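Local coordinates for substrate binding periplasmic protein (Ralstonia solanacearum, PDB 3LOP) that binds leucine and is probably a periplasmic receptor for an amino acid, as in the transport systems of this family, at residues Val8-Leu12 with Asn64-Ala69; Ser17-Thr21 with Thr205-Ala209; Pro74-Val80 with Leu100-Ala106; Ile121-Gln127 with Pro338-Ile343; Leu316-Arg320 with Asp331-Arg335. Numbering follows the deposited sequence.

Interaction 1: Val8-Leu12 with Asn64-Ala69; sequences VIQSL and NVRDMA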
# COMPACT_ATOMS: atom_id res chain seq x y z
N VAL A 8 16.79 -6.70 8.50
CA VAL A 8 15.84 -5.76 7.91
C VAL A 8 14.71 -5.67 8.93
O VAL A 8 14.34 -6.67 9.54
CB VAL A 8 15.29 -6.30 6.57
CG1 VAL A 8 14.23 -5.35 6.02
CG2 VAL A 8 16.43 -6.46 5.57
N ILE A 9 14.16 -4.47 9.12
CA ILE A 9 13.07 -4.32 10.09
C ILE A 9 11.76 -3.82 9.49
O ILE A 9 11.73 -3.25 8.40
CB ILE A 9 13.48 -3.37 11.24
CG1 ILE A 9 13.82 -1.98 10.69
CG2 ILE A 9 14.66 -3.95 12.01
CD1 ILE A 9 14.02 -0.93 11.77
N GLN A 10 10.69 -4.05 10.23
CA GLN A 10 9.35 -3.63 9.84
C GLN A 10 8.57 -3.21 11.08
O GLN A 10 8.64 -3.87 12.11
CB GLN A 10 8.55 -4.76 9.18
CG GLN A 10 8.87 -5.09 7.74
CD GLN A 10 7.86 -6.08 7.18
OE1 GLN A 10 7.57 -7.10 7.80
NE2 GLN A 10 7.31 -5.77 6.01
N SER A 11 7.84 -2.11 10.97
CA SER A 11 6.97 -1.66 12.05
C SER A 11 5.65 -1.54 11.33
O SER A 11 5.54 -0.80 10.35
CB SER A 11 7.38 -0.30 12.61
OG SER A 11 6.49 0.07 13.66
N LEU A 12 4.65 -2.28 11.77
CA LEU A 12 3.35 -2.22 11.13
C LEU A 12 2.27 -2.75 12.05
O LEU A 12 2.55 -3.31 13.11
CB LEU A 12 3.38 -2.98 9.79
CG LEU A 12 4.33 -4.17 9.65
CD1 LEU A 12 3.93 -5.27 10.63
CD2 LEU A 12 4.31 -4.69 8.22
N ASN A 64 9.03 2.22 17.78
CA ASN A 64 9.45 0.94 17.23
C ASN A 64 10.67 1.08 16.32
O ASN A 64 11.66 0.37 16.48
CB ASN A 64 8.32 0.30 16.42
CG ASN A 64 7.28 -0.37 17.30
OD1 ASN A 64 7.38 -0.37 18.53
ND2 ASN A 64 6.28 -0.94 16.66
N VAL A 65 10.59 1.99 15.36
CA VAL A 65 11.69 2.17 14.42
C VAL A 65 12.98 2.61 15.11
O VAL A 65 14.04 2.07 14.83
CB VAL A 65 11.32 3.16 13.30
CG1 VAL A 65 12.53 3.40 12.39
CG2 VAL A 65 10.16 2.59 12.49
N ARG A 66 12.88 3.57 16.02
CA ARG A 66 14.07 4.04 16.73
C ARG A 66 14.68 2.89 17.54
O ARG A 66 15.89 2.67 17.49
CB ARG A 66 13.73 5.20 17.66
CG ARG A 66 14.90 5.66 18.51
CD ARG A 66 14.63 6.98 19.21
NE ARG A 66 14.72 8.11 18.28
CZ ARG A 66 13.73 8.96 18.03
NH1 ARG A 66 12.56 8.81 18.63
NH2 ARG A 66 13.92 9.96 17.18
N ASP A 67 13.85 2.17 18.28
CA ASP A 67 14.33 1.04 19.08
C ASP A 67 14.98 -0.04 18.22
O ASP A 67 16.09 -0.49 18.50
CB ASP A 67 13.19 0.41 19.88
CG ASP A 67 12.65 1.31 20.97
OD1 ASP A 67 13.40 2.17 21.47
OD2 ASP A 67 11.46 1.15 21.34
N MSE A 68 14.29 -0.47 17.16
CA MSE A 68 14.83 -1.51 16.30
C MSE A 68 16.09 -1.08 15.54
O MSE A 68 16.98 -1.89 15.30
CB MSE A 68 13.75 -2.03 15.32
CG MSE A 68 12.96 -3.27 15.84
SE MSE A 68 11.60 -4.00 14.67
CE MSE A 68 10.76 -2.43 14.66
N ALA A 69 16.17 0.19 15.18
CA ALA A 69 17.33 0.69 14.45
C ALA A 69 18.59 0.61 15.30
O ALA A 69 19.70 0.50 14.78
CB ALA A 69 17.10 2.12 13.99
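Asn-64 opens the helical side of this contact. Its ND2 gives a hydrogen bond to Ser-11 OG at 3.2 Å. Neither group depends on this bond alone: Ser-11 OG is also bonded to Asp-54, Asn-64 ND2 to the backbone oxygen of Asp-53, and Asn-64 OD1 to Gln-60. The helix continues through here, with Met-68 N bonded to Asn-64 O at 2.8 Å. Val-65 follows and lays CG2 against Ser-11 CB at 4.0 Å. Its carbonyl oxygen, Val-65 O, accepts from Ala-69 N at 2.9 Å.

The arrangement is that of a parallel alpha/beta sheet covered by helices, as in periplasmic binding proteins. Strand 6-12 is an inner strand, between strands 47-53 and 74-78. Helix 58-71 runs nearly antiparallel to it; between the short segments the angle is 161° and the axes are 8.7 Å apart at their closest.

Arg-66 and Asp-67 lie on the far side of the helix and do not meet the strand. Met-68, a selenomethionine, does. Its CB touches Ile-9 CD1 at 3.7 Å, and its CE comes within 3.6 Å of Gln-10 O. Ile-9 and Ser-11 both direct CB toward the helix, while Gln-10 directs its own away. Ala-69 comes last, with its backbone N 4.2 Å from Ile-9 CD1.

Interaction 2: Ser17-Thr21 with Thr205-Ala209; sequences SQAVT and TAEPA. With LEU (leucine), chain B.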
# COMPACT_ATOMS: atom_id res chain seq x y z
N SER A 17 -7.47 -2.32 14.15
CA SER A 17 -8.22 -2.13 12.92
C SER A 17 -7.47 -2.40 11.62
O SER A 17 -8.06 -2.81 10.62
CB SER A 17 -8.80 -0.72 12.88
OG SER A 17 -9.58 -0.53 11.71
N GLN A 18 -6.16 -2.16 11.63
CA GLN A 18 -5.33 -2.35 10.45
C GLN A 18 -4.55 -3.66 10.44
O GLN A 18 -3.70 -3.86 9.58
CB GLN A 18 -4.34 -1.19 10.33
CG GLN A 18 -4.94 0.07 9.73
CD GLN A 18 -4.98 0.01 8.22
OE1 GLN A 18 -5.67 -0.83 7.63
NE2 GLN A 18 -4.23 0.89 7.58
N ALA A 19 -4.85 -4.55 11.38
CA ALA A 19 -4.16 -5.84 11.47
C ALA A 19 -4.14 -6.63 10.17
O ALA A 19 -3.11 -7.21 9.80
CB ALA A 19 -4.78 -6.68 12.58
N VAL A 20 -5.26 -6.67 9.46
CA VAL A 20 -5.33 -7.43 8.22
C VAL A 20 -4.29 -6.95 7.21
O VAL A 20 -3.63 -7.75 6.55
CB VAL A 20 -6.74 -7.34 7.59
CG1 VAL A 20 -7.07 -5.90 7.23
CG2 VAL A 20 -6.82 -8.24 6.37
N THR A 21 -4.13 -5.63 7.12
CA THR A 21 -3.18 -5.04 6.19
C THR A 21 -1.73 -5.27 6.63
O THR A 21 -0.89 -5.70 5.83
CB THR A 21 -3.45 -3.54 6.03
OG1 THR A 21 -4.72 -3.36 5.39
CG2 THR A 21 -2.36 -2.88 5.19
N THR A 205 -8.98 3.16 4.81
CA THR A 205 -8.24 1.92 5.01
C THR A 205 -9.21 0.75 4.85
O THR A 205 -10.42 0.94 4.76
CB THR A 205 -7.58 1.89 6.39
OG1 THR A 205 -8.55 2.18 7.40
CG2 THR A 205 -6.47 2.94 6.46
N ALA A 206 -8.67 -0.46 4.82
CA ALA A 206 -9.45 -1.67 4.62
C ALA A 206 -10.72 -1.88 5.43
O ALA A 206 -11.80 -2.03 4.85
CB ALA A 206 -8.54 -2.88 4.77
N GLU A 207 -10.61 -1.88 6.76
CA GLU A 207 -11.77 -2.13 7.60
C GLU A 207 -12.90 -1.11 7.47
O GLU A 207 -14.05 -1.48 7.26
CB GLU A 207 -11.36 -2.28 9.07
CG GLU A 207 -12.52 -2.69 9.97
CD GLU A 207 -12.08 -3.04 11.38
OE1 GLU A 207 -11.44 -2.20 12.04
OE2 GLU A 207 -12.37 -4.17 11.83
N PRO A 208 -12.59 0.19 7.61
CA PRO A 208 -13.67 1.16 7.46
C PRO A 208 -14.28 1.13 6.06
O PRO A 208 -15.48 1.30 5.89
CB PRO A 208 -13.00 2.50 7.80
CG PRO A 208 -11.55 2.25 7.52
CD PRO A 208 -11.34 0.86 8.04
N ALA A 209 -13.44 0.89 5.05
CA ALA A 209 -13.93 0.82 3.68
C ALA A 209 -14.94 -0.32 3.56
O ALA A 209 -16.02 -0.15 2.99
CB ALA A 209 -12.77 0.60 2.71
N LEU B . -0.85 2.83 4.50
CA LEU B . -2.30 2.73 4.81
C LEU B . -2.86 1.42 4.28
O LEU B . -3.92 1.01 4.79
CB LEU B . -3.03 3.90 4.15
CG LEU B . -2.24 5.15 4.50
CD1 LEU B . -2.19 6.07 3.36
CD2 LEU B . -2.83 5.80 5.68
OXT LEU B . -2.23 0.84 3.38
O HOH W 1 -8.93 1.77 10.39
O HOH W 2 -8.27 -1.21 8.26
O HOH W 3 -5.78 -0.85 4.74
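The leucine pocket lies in the cleft between the two lobes, and this contact closes one edge of it. Two helix starts meet here, with Gln-18 and Thr-205 at the N-cap positions. Gln-18 NE2 donates to the ligand O at 2.8 Å and is 3.2 Å from Thr-205 CG2. That methyl lies 3.6 Å from the same ligand oxygen. The direct polar link between the segments is Ser-17 OG to Glu-207 OE1, a short hydrogen bond of 2.5 Å. Val-20 CG1 adds an apolar touch on Ala-206 CB at 4.2 Å.

Waters fill the gap. One joins Ser-17 OG to Thr-205 OG1. A second donates to Ser-17 O and Gln-18 OE1 and accepts from Glu-207 N. A third links Thr-21 OG1, Ala-206 N and the ligand O, though it has more acceptors in reach than protons. With so much of the bonding carried by water and ligand, the interface is polar and probably depends on the closed, leucine-bound state.

Interaction 3: Pro74-Val80 with Leu100-Ala106; sequences PVALLTV and LPLVGPA. With LEU (leucine), chain B.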
# COMPACT_ATOMS: atom_id res chain seq x y z
N PRO A 74 19.77 -3.08 11.64
CA PRO A 74 19.20 -3.25 10.30
C PRO A 74 19.86 -2.38 9.24
O PRO A 74 20.42 -1.32 9.55
CB PRO A 74 17.74 -2.88 10.51
CG PRO A 74 17.86 -1.75 11.48
CD PRO A 74 18.87 -2.28 12.49
N VAL A 75 19.78 -2.81 7.99
CA VAL A 75 20.33 -2.04 6.89
C VAL A 75 19.21 -1.24 6.22
O VAL A 75 19.46 -0.34 5.43
CB VAL A 75 21.01 -2.94 5.83
CG1 VAL A 75 22.20 -3.65 6.45
CG2 VAL A 75 20.01 -3.94 5.25
N ALA A 76 17.97 -1.58 6.55
CA ALA A 76 16.82 -0.89 5.98
C ALA A 76 15.52 -1.23 6.70
O ALA A 76 15.46 -2.21 7.46
CB ALA A 76 16.69 -1.23 4.49
N LEU A 77 14.51 -0.41 6.46
CA LEU A 77 13.17 -0.55 7.02
C LEU A 77 12.21 -0.80 5.85
O LEU A 77 12.35 -0.19 4.79
CB LEU A 77 12.77 0.74 7.75
CG LEU A 77 11.33 0.93 8.23
CD1 LEU A 77 10.99 -0.06 9.34
CD2 LEU A 77 11.17 2.36 8.73
N LEU A 78 11.24 -1.69 6.04
CA LEU A 78 10.27 -2.03 5.00
C LEU A 78 8.81 -1.77 5.32
O LEU A 78 8.37 -1.91 6.46
CB LEU A 78 10.38 -3.52 4.64
CG LEU A 78 11.49 -4.07 3.75
CD1 LEU A 78 11.40 -5.59 3.74
CD2 LEU A 78 11.33 -3.52 2.33
N THR A 79 8.07 -1.41 4.27
CA THR A 79 6.62 -1.20 4.28
C THR A 79 5.87 -0.72 5.53
O THR A 79 5.01 -1.43 6.05
CB THR A 79 5.91 -2.50 3.82
OG1 THR A 79 6.09 -3.52 4.81
CG2 THR A 79 6.52 -2.98 2.50
N VAL A 80 6.18 0.48 5.99
CA VAL A 80 5.47 1.02 7.15
C VAL A 80 4.07 1.42 6.67
O VAL A 80 3.90 1.95 5.57
CB VAL A 80 6.20 2.26 7.73
CG1 VAL A 80 5.34 2.93 8.79
CG2 VAL A 80 7.53 1.83 8.33
N LEU A 100 18.59 5.29 8.16
CA LEU A 100 17.92 4.07 7.72
C LEU A 100 16.95 4.29 6.57
O LEU A 100 15.96 5.00 6.71
CB LEU A 100 17.16 3.47 8.90
CG LEU A 100 16.59 2.06 8.72
CD1 LEU A 100 17.74 1.07 8.62
CD2 LEU A 100 15.68 1.71 9.89
N PRO A 101 17.22 3.66 5.42
CA PRO A 101 16.31 3.84 4.28
C PRO A 101 14.99 3.09 4.50
O PRO A 101 14.98 1.99 5.05
CB PRO A 101 17.10 3.27 3.11
CG PRO A 101 17.95 2.22 3.75
CD PRO A 101 18.40 2.88 5.03
N LEU A 102 13.89 3.73 4.11
CA LEU A 102 12.57 3.13 4.22
C LEU A 102 12.16 2.76 2.80
O LEU A 102 11.85 3.63 1.99
CB LEU A 102 11.57 4.13 4.82
CG LEU A 102 10.08 3.80 4.69
CD1 LEU A 102 9.81 2.37 5.10
CD2 LEU A 102 9.26 4.77 5.54
N VAL A 103 12.18 1.46 2.51
CA VAL A 103 11.84 0.97 1.18
C VAL A 103 10.40 0.53 1.09
O VAL A 103 9.92 -0.25 1.92
CB VAL A 103 12.76 -0.21 0.78
CG1 VAL A 103 12.36 -0.76 -0.58
CG2 VAL A 103 14.21 0.26 0.75
N GLY A 104 9.70 1.05 0.09
CA GLY A 104 8.31 0.67 -0.12
C GLY A 104 7.30 1.02 0.96
O GLY A 104 6.56 0.14 1.39
N PRO A 105 7.25 2.27 1.42
CA PRO A 105 6.26 2.60 2.45
C PRO A 105 4.90 2.19 1.89
O PRO A 105 4.62 2.42 0.71
CB PRO A 105 6.42 4.12 2.61
CG PRO A 105 6.98 4.56 1.27
CD PRO A 105 7.97 3.47 0.96
N ALA A 106 4.07 1.59 2.72
CA ALA A 106 2.76 1.11 2.29
C ALA A 106 1.68 2.18 2.11
O ALA A 106 0.50 1.93 2.33
CB ALA A 106 2.26 0.03 3.25
N LEU B . -0.85 2.83 4.50
CA LEU B . -2.30 2.73 4.81
C LEU B . -2.86 1.42 4.28
O LEU B . -3.92 1.01 4.79
CB LEU B . -3.03 3.90 4.15
CG LEU B . -2.24 5.15 4.50
CD1 LEU B . -2.19 6.07 3.36
CD2 LEU B . -2.83 5.80 5.68
OXT LEU B . -2.23 0.84 3.38
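Leu-100 CD1 fits into the bend of the chain at Pro-74 to Ala-76, 3.4 Å from Ala-76 N and 4.0 Å from Pro-74 CG. Its other methyl, CD2, rests on Leu-77 CB at 3.7 Å. Pro-101 CG lies against the small Ala-76 CB at 3.7 Å. Leu-102 CD1 sits between Leu-77 CG at 3.8 Å and Val-80 CG2 at 4.0 Å. On the other face of the sheet, Leu-78 CD2 meets Val-103 CB at 3.9 Å. Gly-104 has a positive phi, which by itself favours glycine. Its O makes a CA-H...O contact with Thr-79 CA at 3.2 Å.

The strands are parallel neighbours. Leu-77 N bonds to Pro-101 O and Val-103 N to Leu-77 O, both at 2.8 Å. Thr-79 N reaches Val-103 O at 3.2 Å. Past the strands, Ala-106 N bonds to Val-80 O at 2.9 Å. Ala-106 O accepts from the ligand N at 2.7 Å. The backbone bonding thus runs from apolar core to pocket, where a carbonyl meets the leucine amino group.

Interaction 4: Ile121-Gln127 with Pro338-Ile343; sequences IKASYQQ and PGSHYI. With LEU (leucine), chain B.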
# COMPACT_ATOMS: atom_id res chain seq x y z
N ILE A 121 7.73 2.88 -3.87
CA ILE A 121 7.76 2.01 -5.04
C ILE A 121 6.51 2.18 -5.90
O ILE A 121 6.59 2.58 -7.06
CB ILE A 121 7.89 0.53 -4.62
CG1 ILE A 121 9.26 0.29 -3.98
CG2 ILE A 121 7.68 -0.38 -5.83
CD1 ILE A 121 9.45 -1.13 -3.45
N LYS A 122 5.35 1.90 -5.32
CA LYS A 122 4.11 1.97 -6.08
C LYS A 122 3.69 3.36 -6.54
O LYS A 122 4.03 4.38 -5.92
CB LYS A 122 2.97 1.32 -5.29
CG LYS A 122 2.54 2.07 -4.04
CD LYS A 122 1.82 1.11 -3.10
CE LYS A 122 1.20 1.83 -1.91
NZ LYS A 122 -0.14 2.40 -2.24
N ALA A 123 2.96 3.40 -7.65
CA ALA A 123 2.44 4.64 -8.20
C ALA A 123 1.67 5.31 -7.06
O ALA A 123 1.07 4.63 -6.23
CB ALA A 123 1.51 4.36 -9.38
N SER A 124 1.70 6.64 -7.04
CA SER A 124 1.08 7.44 -5.98
C SER A 124 -0.44 7.52 -5.94
O SER A 124 -1.12 7.17 -6.91
CB SER A 124 1.62 8.86 -6.05
OG SER A 124 1.02 9.55 -7.14
N TYR A 125 -0.97 8.00 -4.82
CA TYR A 125 -2.41 8.16 -4.66
C TYR A 125 -2.92 9.17 -5.68
O TYR A 125 -4.02 9.01 -6.22
CB TYR A 125 -2.77 8.68 -3.26
CG TYR A 125 -2.61 7.68 -2.14
CD1 TYR A 125 -2.74 6.31 -2.37
CD2 TYR A 125 -2.41 8.11 -0.83
CE1 TYR A 125 -2.66 5.39 -1.32
CE2 TYR A 125 -2.33 7.21 0.22
CZ TYR A 125 -2.46 5.85 -0.03
OH TYR A 125 -2.38 4.95 1.00
N GLN A 126 -2.14 10.21 -5.95
CA GLN A 126 -2.57 11.22 -6.91
C GLN A 126 -2.70 10.60 -8.30
O GLN A 126 -3.61 10.94 -9.05
CB GLN A 126 -1.58 12.39 -6.95
CG GLN A 126 -2.10 13.60 -7.74
CD GLN A 126 -3.41 14.14 -7.19
OE1 GLN A 126 -3.50 14.50 -6.02
NE2 GLN A 126 -4.43 14.20 -8.04
N GLN A 127 -1.79 9.70 -8.65
CA GLN A 127 -1.87 9.04 -9.95
C GLN A 127 -3.13 8.19 -10.00
O GLN A 127 -3.82 8.16 -11.02
CB GLN A 127 -0.64 8.16 -10.20
CG GLN A 127 0.66 8.92 -10.37
CD GLN A 127 1.81 7.99 -10.73
OE1 GLN A 127 1.94 7.55 -11.87
NE2 GLN A 127 2.64 7.68 -9.74
N PRO A 338 7.69 8.04 -7.78
CA PRO A 338 7.74 6.67 -7.25
C PRO A 338 8.65 5.80 -8.12
O PRO A 338 8.81 6.06 -9.32
CB PRO A 338 6.29 6.21 -7.33
CG PRO A 338 5.52 7.49 -7.17
CD PRO A 338 6.30 8.44 -8.06
N GLY A 339 9.24 4.77 -7.52
CA GLY A 339 10.12 3.88 -8.25
C GLY A 339 9.45 3.21 -9.43
O GLY A 339 10.07 3.01 -10.48
N SER A 340 8.18 2.84 -9.27
CA SER A 340 7.42 2.18 -10.32
C SER A 340 6.49 3.15 -11.02
O SER A 340 5.80 3.94 -10.37
CB SER A 340 6.61 1.03 -9.75
OG SER A 340 5.67 0.55 -10.71
N HIS A 341 6.46 3.09 -12.35
CA HIS A 341 5.58 3.95 -13.13
C HIS A 341 4.35 3.17 -13.58
O HIS A 341 3.53 3.68 -14.35
CB HIS A 341 6.33 4.50 -14.35
CG HIS A 341 6.92 3.45 -15.23
ND1 HIS A 341 6.17 2.42 -15.76
CD2 HIS A 341 8.18 3.28 -15.69
CE1 HIS A 341 6.95 1.66 -16.52
NE2 HIS A 341 8.17 2.16 -16.49
N TYR A 342 4.20 1.94 -13.09
CA TYR A 342 3.07 1.11 -13.46
C TYR A 342 1.76 1.46 -12.77
O TYR A 342 1.69 1.57 -11.54
CB TYR A 342 3.37 -0.37 -13.17
CG TYR A 342 2.16 -1.26 -13.36
CD1 TYR A 342 1.70 -1.57 -14.64
CD2 TYR A 342 1.44 -1.74 -12.27
CE1 TYR A 342 0.55 -2.34 -14.83
CE2 TYR A 342 0.29 -2.51 -12.44
CZ TYR A 342 -0.14 -2.80 -13.72
OH TYR A 342 -1.29 -3.55 -13.89
N ILE A 343 0.71 1.61 -13.57
CA ILE A 343 -0.62 1.88 -13.05
C ILE A 343 -1.66 1.65 -14.13
O ILE A 343 -1.56 2.17 -15.24
CB ILE A 343 -0.76 3.31 -12.48
CG1 ILE A 343 -2.18 3.49 -11.94
CG2 ILE A 343 -0.43 4.35 -13.54
CD1 ILE A 343 -2.39 4.78 -11.18
N LEU B . -0.85 2.83 4.50
CA LEU B . -2.30 2.73 4.81
C LEU B . -2.86 1.42 4.28
O LEU B . -3.92 1.01 4.79
CB LEU B . -3.03 3.90 4.15
CG LEU B . -2.24 5.15 4.50
CD1 LEU B . -2.19 6.07 3.36
CD2 LEU B . -2.83 5.80 5.68
OXT LEU B . -2.23 0.84 3.38
O HOH W 4 3.21 0.96 -9.47
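Pro-338, Ile-343 and Gln-127 have the most surface buried here. Pro-338 packs its ring into the bend before the helix. Its CB lies 3.2 Å from Lys-122 O and 3.7 Å from Ile-121 O, and its CG is 3.9 Å from Ser-124 N. Ile-343 covers the next part of the segment. Its CB meets Ala-123 CB at 4.0 Å, and its CD1 meets Gln-127 CB at 3.9 Å and Gln-127 O at 3.7 Å. Gln-127 directs CB toward the loop, and the end of its side chain also lies beside the Pro-338 ring. Ser-124 is the N-cap: its OG accepts from Gln-127 N at 3.2 Å.

One direct backbone bond and one water join the segments. Ser-340 N donates to Ile-121 O at 2.7 Å. The water accepts from Ala-123 N and Ser-340 OG and donates to Tyr-342 O. Within 338-343, Ser-340 OG accepts from Tyr-342 N at 3.1 Å, an ST turn.

Lys-122 and Tyr-125 belong to the magnesium site, and Tyr-125 also lines the leucine pocket. The segment 121-127 leads from strand 118-119 into helix 125-138. Ile-121 and Lys-122 pack on helix 284-303, Tyr-125 touches helix 152-166, and the loop 338-343 leads on to strand 344-348.

Interaction 5: Leu316-Arg320 with Asp331-Arg335; sequences LTELR and DFTDR. With NI (nickel (II) ion), chain H.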
# COMPACT_ATOMS: atom_id res chain seq x y z
N LEU A 316 20.38 1.56 -3.41
CA LEU A 316 18.99 1.87 -3.70
C LEU A 316 18.86 3.06 -4.64
O LEU A 316 18.09 3.03 -5.60
CB LEU A 316 18.23 2.17 -2.39
CG LEU A 316 17.90 0.96 -1.52
CD1 LEU A 316 17.52 1.42 -0.12
CD2 LEU A 316 16.76 0.17 -2.16
N THR A 317 19.63 4.11 -4.38
CA THR A 317 19.57 5.31 -5.21
C THR A 317 20.04 5.07 -6.64
O THR A 317 19.84 5.91 -7.51
CB THR A 317 20.42 6.46 -4.62
OG1 THR A 317 21.81 6.13 -4.70
CG2 THR A 317 20.05 6.69 -3.17
N GLU A 318 20.65 3.91 -6.90
CA GLU A 318 21.14 3.64 -8.24
C GLU A 318 20.40 2.53 -8.99
O GLU A 318 20.82 2.12 -10.07
CB GLU A 318 22.64 3.35 -8.19
CG GLU A 318 23.40 4.46 -7.49
CD GLU A 318 24.90 4.33 -7.59
OE1 GLU A 318 25.43 3.23 -7.32
OE2 GLU A 318 25.55 5.34 -7.93
N LEU A 319 19.30 2.05 -8.42
CA LEU A 319 18.51 1.03 -9.10
C LEU A 319 17.84 1.73 -10.29
O LEU A 319 17.03 2.64 -10.10
CB LEU A 319 17.43 0.45 -8.17
CG LEU A 319 17.88 -0.44 -7.01
CD1 LEU A 319 16.65 -0.96 -6.29
CD2 LEU A 319 18.72 -1.60 -7.52
N ARG A 320 18.20 1.31 -11.50
CA ARG A 320 17.64 1.92 -12.71
C ARG A 320 16.89 0.87 -13.52
O ARG A 320 17.49 0.11 -14.28
CB ARG A 320 18.76 2.53 -13.56
CG ARG A 320 18.28 3.33 -14.79
CD ARG A 320 17.37 4.47 -14.38
NE ARG A 320 17.37 5.60 -15.32
CZ ARG A 320 16.80 5.60 -16.52
NH1 ARG A 320 16.17 4.52 -16.96
NH2 ARG A 320 16.85 6.69 -17.26
N ASP A 331 12.78 2.30 -10.65
CA ASP A 331 13.85 3.25 -10.95
C ASP A 331 13.88 4.31 -9.84
O ASP A 331 12.99 5.16 -9.77
CB ASP A 331 13.59 3.91 -12.31
CG ASP A 331 14.55 5.05 -12.60
OD1 ASP A 331 15.59 5.15 -11.92
OD2 ASP A 331 14.27 5.85 -13.53
N PHE A 332 14.89 4.24 -8.98
CA PHE A 332 15.02 5.19 -7.88
C PHE A 332 15.99 6.33 -8.19
O PHE A 332 16.28 7.14 -7.32
CB PHE A 332 15.49 4.50 -6.60
CG PHE A 332 14.48 3.58 -5.97
CD1 PHE A 332 13.15 3.96 -5.83
CD2 PHE A 332 14.87 2.35 -5.46
CE1 PHE A 332 12.23 3.14 -5.18
CE2 PHE A 332 13.96 1.51 -4.81
CZ PHE A 332 12.64 1.91 -4.67
N THR A 333 16.50 6.39 -9.42
CA THR A 333 17.45 7.45 -9.76
C THR A 333 16.82 8.84 -9.75
O THR A 333 17.51 9.84 -9.53
CB THR A 333 18.13 7.19 -11.13
OG1 THR A 333 17.14 7.18 -12.17
CG2 THR A 333 18.86 5.86 -11.11
N ASP A 334 15.51 8.90 -9.98
CA ASP A 334 14.77 10.16 -9.96
C ASP A 334 13.98 10.14 -8.65
O ASP A 334 12.94 9.49 -8.57
CB ASP A 334 13.81 10.25 -11.14
CG ASP A 334 13.02 11.55 -11.16
OD1 ASP A 334 13.16 12.34 -10.19
OD2 ASP A 334 12.26 11.78 -12.12
N ARG A 335 14.47 10.85 -7.65
CA ARG A 335 13.83 10.87 -6.34
C ARG A 335 12.51 11.65 -6.26
O ARG A 335 11.84 11.62 -5.23
CB ARG A 335 14.80 11.41 -5.28
CG ARG A 335 16.15 10.68 -5.20
CD ARG A 335 15.99 9.17 -5.02
NE ARG A 335 15.23 8.80 -3.83
CZ ARG A 335 15.68 8.89 -2.58
NH1 ARG A 335 16.91 9.33 -2.35
NH2 ARG A 335 14.91 8.53 -1.57
NI NI H . 27.39 4.42 -7.16
O HOH W 5 18.97 8.85 -6.95
O HOH W 6 18.56 7.82 -14.37
O HOH W 7 28.60 2.58 -6.66
O HOH W 8 28.69 6.30 -7.38
O HOH W 9 27.53 4.30 -9.47
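Leu-319 O accepts from Phe-332 N at 2.9 Å, the one direct hydrogen bond between the two segments. The same oxygen takes a CA-H...O contact from Asp-331 CA at 3.3 Å. Leu-316 O is used within its own segment, by Leu-319 N at 3.2 Å. Asp-331 OD1 is well supplied: Thr-333 N donates to it at 2.9 Å and Thr-333 OG1 at 2.6 Å. Its other oxygen, OD2, lies over a face of the Arg-320 guanidinium, 3.6 Å from NE. This is a salt bridge of charges, with no N-H pointing at the oxygen. Arg-320 NE instead donates to a water at 2.7 Å, and that water donates to Thr-333 OG1. A further water lies 3.1 Å from both Thr-317 O and Thr-333 O and can serve them, though it has more acceptors in reach than protons. Arg-335 has its guanidinium bonded to the backbone oxygens of Pro-116 and Val-118.

The apolar part is made by Phe-332, whose CD2 meets Leu-319 CD1 at 3.8 Å and CE2 Leu-316 CD2 at 4.1 Å. Glu-318 OE1 and OE2 hold a nickel ion with three waters. Thr-333 N to Asp-331 OD1 makes an Asx turn, just after strand 329-331 and beside the end of helix 309-317.

How the interactions relate
Interactions 1 and 3 share one parallel sheet. Their centres are 9 Å apart, and strands 6-12 and 74-78 pair directly, with Ile-9 O 2.9 Å from Leu-78 N. Interaction 3 runs from the sheet to the pocket, where Ala-106 meets the leucine. It touches interaction 4, where Val-103 CG1 is 4.1 Å from Ile-121 CD1. It also meets interaction 5, at Val-103 CG2 and Leu-316 CD1, 3.6 Å apart. Interaction 5 is nested in the loop closed by interaction 4, and Gly-339 O lies 2.8 Å from Asp-331 N. Interactions 2, 3 and 4 all reach the bound leucine, though the centre of interaction 2 is about 21 Å from each of the other two centres.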